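Local coordinates for chitin oligosaccharide binding protein NagB2 (PDB 7EHU), which binds the chitin oligosaccharides N,N'-diacetylchitobiose and N,N',N''-triacetylchitotriose, probably delivering them to a membrane transporter for uptake, at residues S31-I37 against P91-N95. Coordinates in Å, arbitrary orientation, origin at the centre of the assembly. Numbering follows the deposited sequence.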
ATOM      1  N   SER A  31     -30.686   2.016  -3.650  1.00 17.80           N
ATOM      2  CA  SER A  31     -29.757   1.065  -3.058  1.00 18.10           C
ATOM      3  C   SER A  31     -28.392   1.260  -3.695  1.00 17.43           C
ATOM      4  O   SER A  31     -28.277   1.286  -4.928  1.00 20.42           O
ATOM      5  CB  SER A  31     -30.224  -0.379  -3.283  1.00 21.30           C
ATOM      6  OG  SER A  31     -29.292  -1.303  -2.737  1.00 25.41           O
ATOM      7  N   LEU A  32     -27.364   1.397  -2.862  1.00 14.79           N
ATOM      8  CA  LEU A  32     -25.997   1.592  -3.334  1.00 14.33           C
ATOM      9  C   LEU A  32     -25.129   0.493  -2.743  1.00 14.57           C
ATOM     10  O   LEU A  32     -25.215   0.205  -1.547  1.00 17.52           O
ATOM     11  CB  LEU A  32     -25.455   2.960  -2.894  1.00 15.86           C
ATOM     12  CG  LEU A  32     -26.192   4.167  -3.497  1.00 18.29           C
ATOM     13  CD1 LEU A  32     -27.328   4.596  -2.592  1.00 20.20           C
ATOM     14  CD2 LEU A  32     -25.234   5.316  -3.725  1.00 19.35           C
ATOM     15  N   THR A  33     -24.296  -0.116  -3.568  1.00 11.46           N
ATOM     16  CA  THR A  33     -23.286  -1.038  -3.084  1.00 11.37           C
ATOM     17  C   THR A  33     -22.010  -0.272  -2.786  1.00 10.48           C
ATOM     18  O   THR A  33     -21.548   0.542  -3.595  1.00 10.99           O
ATOM     19  CB  THR A  33     -23.034  -2.142  -4.100  1.00 13.63           C
ATOM     20  OG1 THR A  33     -24.268  -2.850  -4.295  1.00 16.65           O
ATOM     21  CG2 THR A  33     -21.927  -3.100  -3.622  1.00 14.87           C
ATOM     22  N   LEU A  34     -21.451  -0.538  -1.612  1.00 10.29           N
ATOM     23  CA  LEU A  34     -20.218   0.080  -1.140  1.00  9.85           C
ATOM     24  C   LEU A  34     -19.198  -1.044  -0.992  1.00  9.27           C
ATOM     25  O   LEU A  34     -19.252  -1.826  -0.034  1.00 10.31           O
ATOM     26  CB  LEU A  34     -20.462   0.819   0.173  1.00 10.69           C
ATOM     27  CG  LEU A  34     -19.398   1.825   0.598  1.00 10.90           C
ATOM     28  CD1 LEU A  34     -19.870   2.582   1.841  1.00 12.99           C
ATOM     29  CD2 LEU A  34     -18.031   1.177   0.858  1.00 11.12           C
ATOM     30  N   ARG A  35     -18.302  -1.139  -1.974  1.00  8.79           N
ATOM     31  CA  ARG A  35     -17.232  -2.125  -1.997  1.00  8.79           C
ATOM     32  C   ARG A  35     -16.061  -1.639  -1.157  1.00  8.24           C
ATOM     33  O   ARG A  35     -15.490  -0.580  -1.434  1.00  8.45           O
ATOM     34  CB  ARG A  35     -16.792  -2.353  -3.443  1.00  9.20           C
ATOM     35  CG  ARG A  35     -15.528  -3.188  -3.627  1.00  8.80           C
ATOM     36  CD  ARG A  35     -15.702  -4.680  -3.329  1.00  8.75           C
ATOM     37  NE  ARG A  35     -16.886  -5.195  -3.983  1.00  9.20           N
ATOM     38  CZ  ARG A  35     -17.044  -5.341  -5.298  1.00  8.95           C
ATOM     39  NH1 ARG A  35     -16.054  -5.028  -6.119  1.00  9.31           N
ATOM     40  NH2 ARG A  35     -18.204  -5.748  -5.795  1.00  9.68           N
ATOM     41  N   HIS A  36     -15.679  -2.429  -0.153  1.00  8.34           N
ATOM     42  CA  HIS A  36     -14.566  -2.076   0.711  1.00  8.52           C
ATOM     43  C   HIS A  36     -13.711  -3.322   0.915  1.00  8.20           C
ATOM     44  O   HIS A  36     -14.120  -4.448   0.590  1.00  9.36           O
ATOM     45  CB  HIS A  36     -15.054  -1.535   2.053  1.00  8.98           C
ATOM     46  CG  HIS A  36     -15.717  -2.567   2.892  1.00  9.58           C
ATOM     47  ND1 HIS A  36     -15.020  -3.358   3.784  1.00 10.23           N
ATOM     48  CD2 HIS A  36     -17.010  -2.965   2.963  1.00 10.55           C
ATOM     49  CE1 HIS A  36     -15.862  -4.189   4.365  1.00 11.11           C
ATOM     50  NE2 HIS A  36     -17.071  -3.965   3.898  1.00 11.28           N
ATOM     51  N   ILE A  37     -12.516  -3.116   1.461  1.00  8.80           N
ATOM     52  CA  ILE A  37     -11.530  -4.179   1.635  1.00  8.72           C
ATOM     53  C   ILE A  37     -11.290  -4.505   3.108  1.00  9.08           C
ATOM     54  O   ILE A  37     -10.343  -5.234   3.435  1.00 10.70           O
ATOM     55  CB  ILE A  37     -10.218  -3.844   0.899  1.00  8.61           C
ATOM     56  CG1 ILE A  37      -9.607  -2.525   1.408  1.00  9.53           C
ATOM     57  CG2 ILE A  37     -10.448  -3.797  -0.602  1.00  9.51           C
ATOM     58  CD1 ILE A  37      -8.193  -2.316   0.916  1.00 11.25           C
ATOM     59  N   PRO A  91     -19.513  -1.212  -8.783  1.00  9.65           N
ATOM     60  CA  PRO A  91     -20.353  -0.745  -7.673  1.00 10.25           C
ATOM     61  C   PRO A  91     -20.449   0.776  -7.695  1.00  9.36           C
ATOM     62  O   PRO A  91     -19.659   1.471  -8.333  1.00  9.87           O
ATOM     63  CB  PRO A  91     -19.571  -1.209  -6.439  1.00 11.49           C
ATOM     64  CG  PRO A  91     -18.645  -2.253  -6.915  1.00 11.40           C
ATOM     65  CD  PRO A  91     -18.267  -1.837  -8.300  1.00 10.48           C
ATOM     66  N   GLN A  92     -21.403   1.306  -6.936  1.00  9.12           N
ATOM     67  CA  GLN A  92     -21.559   2.752  -6.871  1.00  9.24           C
ATOM     68  C   GLN A  92     -20.379   3.421  -6.167  1.00  9.35           C
ATOM     69  O   GLN A  92     -19.977   4.527  -6.550  1.00  9.79           O
ATOM     70  CB  GLN A  92     -22.869   3.108  -6.167  1.00 11.05           C
ATOM     71  CG  GLN A  92     -24.128   2.891  -6.997  1.00 11.74           C
ATOM     72  CD  GLN A  92     -24.721   1.513  -6.858  1.00 14.50           C
ATOM     73  OE1 GLN A  92     -24.116   0.579  -6.325  1.00 13.31           O
ATOM     74  NE2 GLN A  92     -25.979   1.407  -7.221  1.00 17.63           N
ATOM     75  N   ILE A  93     -19.839   2.767  -5.127  1.00  8.92           N
ATOM     76  CA  ILE A  93     -18.721   3.243  -4.317  1.00  8.42           C
ATOM     77  C   ILE A  93     -17.763   2.074  -4.164  1.00  7.95           C
ATOM     78  O   ILE A  93     -18.203   0.953  -3.901  1.00  8.41           O
ATOM     79  CB  ILE A  93     -19.181   3.691  -2.908  1.00 10.14           C
ATOM     80  CG1 ILE A  93     -20.240   4.791  -2.983  1.00 10.61           C
ATOM     81  CG2 ILE A  93     -17.972   4.152  -2.093  1.00  9.95           C
ATOM     82  CD1 ILE A  93     -21.006   4.981  -1.673  1.00 11.74           C
ATOM     83  N   PHE A  94     -16.457   2.316  -4.330  1.00  7.70           N
ATOM     84  CA  PHE A  94     -15.521   1.193  -4.277  1.00  7.58           C
ATOM     85  C   PHE A  94     -14.122   1.640  -3.894  1.00  7.84           C
ATOM     86  O   PHE A  94     -13.647   2.690  -4.335  1.00  7.78           O
ATOM     87  CB  PHE A  94     -15.441   0.443  -5.633  1.00  8.74           C
ATOM     88  CG  PHE A  94     -15.448   1.370  -6.817  1.00  8.13           C
ATOM     89  CD1 PHE A  94     -14.279   1.919  -7.313  1.00  8.62           C
ATOM     90  CD2 PHE A  94     -16.645   1.744  -7.413  1.00  8.19           C
ATOM     91  CE1 PHE A  94     -14.313   2.836  -8.344  1.00  8.91           C
ATOM     92  CE2 PHE A  94     -16.681   2.636  -8.457  1.00  8.45           C
ATOM     93  CZ  PHE A  94     -15.516   3.168  -8.937  1.00  9.44           C
ATOM     94  N   ASN A  95     -13.434   0.789  -3.142  1.00  7.77           N
ATOM     95  CA  ASN A  95     -12.021   0.999  -2.887  1.00  7.67           C
ATOM     96  C   ASN A  95     -11.265   0.940  -4.217  1.00  7.42           C
ATOM     97  O   ASN A  95     -11.433   0.002  -5.008  1.00  8.32           O
ATOM     98  CB  ASN A  95     -11.508  -0.066  -1.923  1.00  8.90           C
ATOM     99  CG  ASN A  95     -10.050   0.133  -1.580  1.00  8.50           C
ATOM    100  OD1 ASN A  95      -9.159  -0.381  -2.246  1.00  8.64           O
ATOM    101  ND2 ASN A  95      -9.792   0.865  -0.517  1.00  8.66           N
TER
HETATM  102  O   HOH W   1     -27.265  -1.118  -6.621  1.00 36.17           O
HETATM  103  O   HOH W   2     -23.936  -2.573  -7.596  1.00 32.51           O
HETATM  104  O   HOH W   3     -12.222  -0.081   1.570  1.00  9.49           O
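Strand directions only 5° apart and a ladder of three backbone hydrogen bonds establish parallel pairing: Ile93 N donates to Thr33 O (3.2 Å), Arg35 N to Ile93 O (2.8 Å) and Asn95 N to Arg35 O (3.0 Å). Before the ladder begins, the side chain of Gln92 substitutes for a backbone partner. With chi1 m and chi2 near 90° it folds back along the neighbouring strand, so OE1 accepts from Thr33 N at 2.8 Å and 167°, while one water links its NE2 to Ser31 O. Leu34 and Ile93 share a sheet face, meeting CG to CG2 at 3.8 Å beneath Phe335 of helix 326-339. On the face of Arg35 and Phe94, the CB atoms of these two lie 3.8 Å apart before the Phe94 ring leads away. Successive p values at chi2 and chi3 curl Arg35 back, so that Pro91 CG lies over one guanidinium face (3.7 Å from Arg35 NH2); Asp69 and Glu84 form salt bridges with Arg35 NE and NH2. Beyond the ladder, Ile37 CD1 approaches Asn95 OD1 (3.8 Å), which bonds to Asn316, and Ile37 touches a bound NAG. Adjacent parallel strands leading to a sugar at their C-terminal ends are characteristic of the alpha/beta lobes of periplasmic-binding-protein folds.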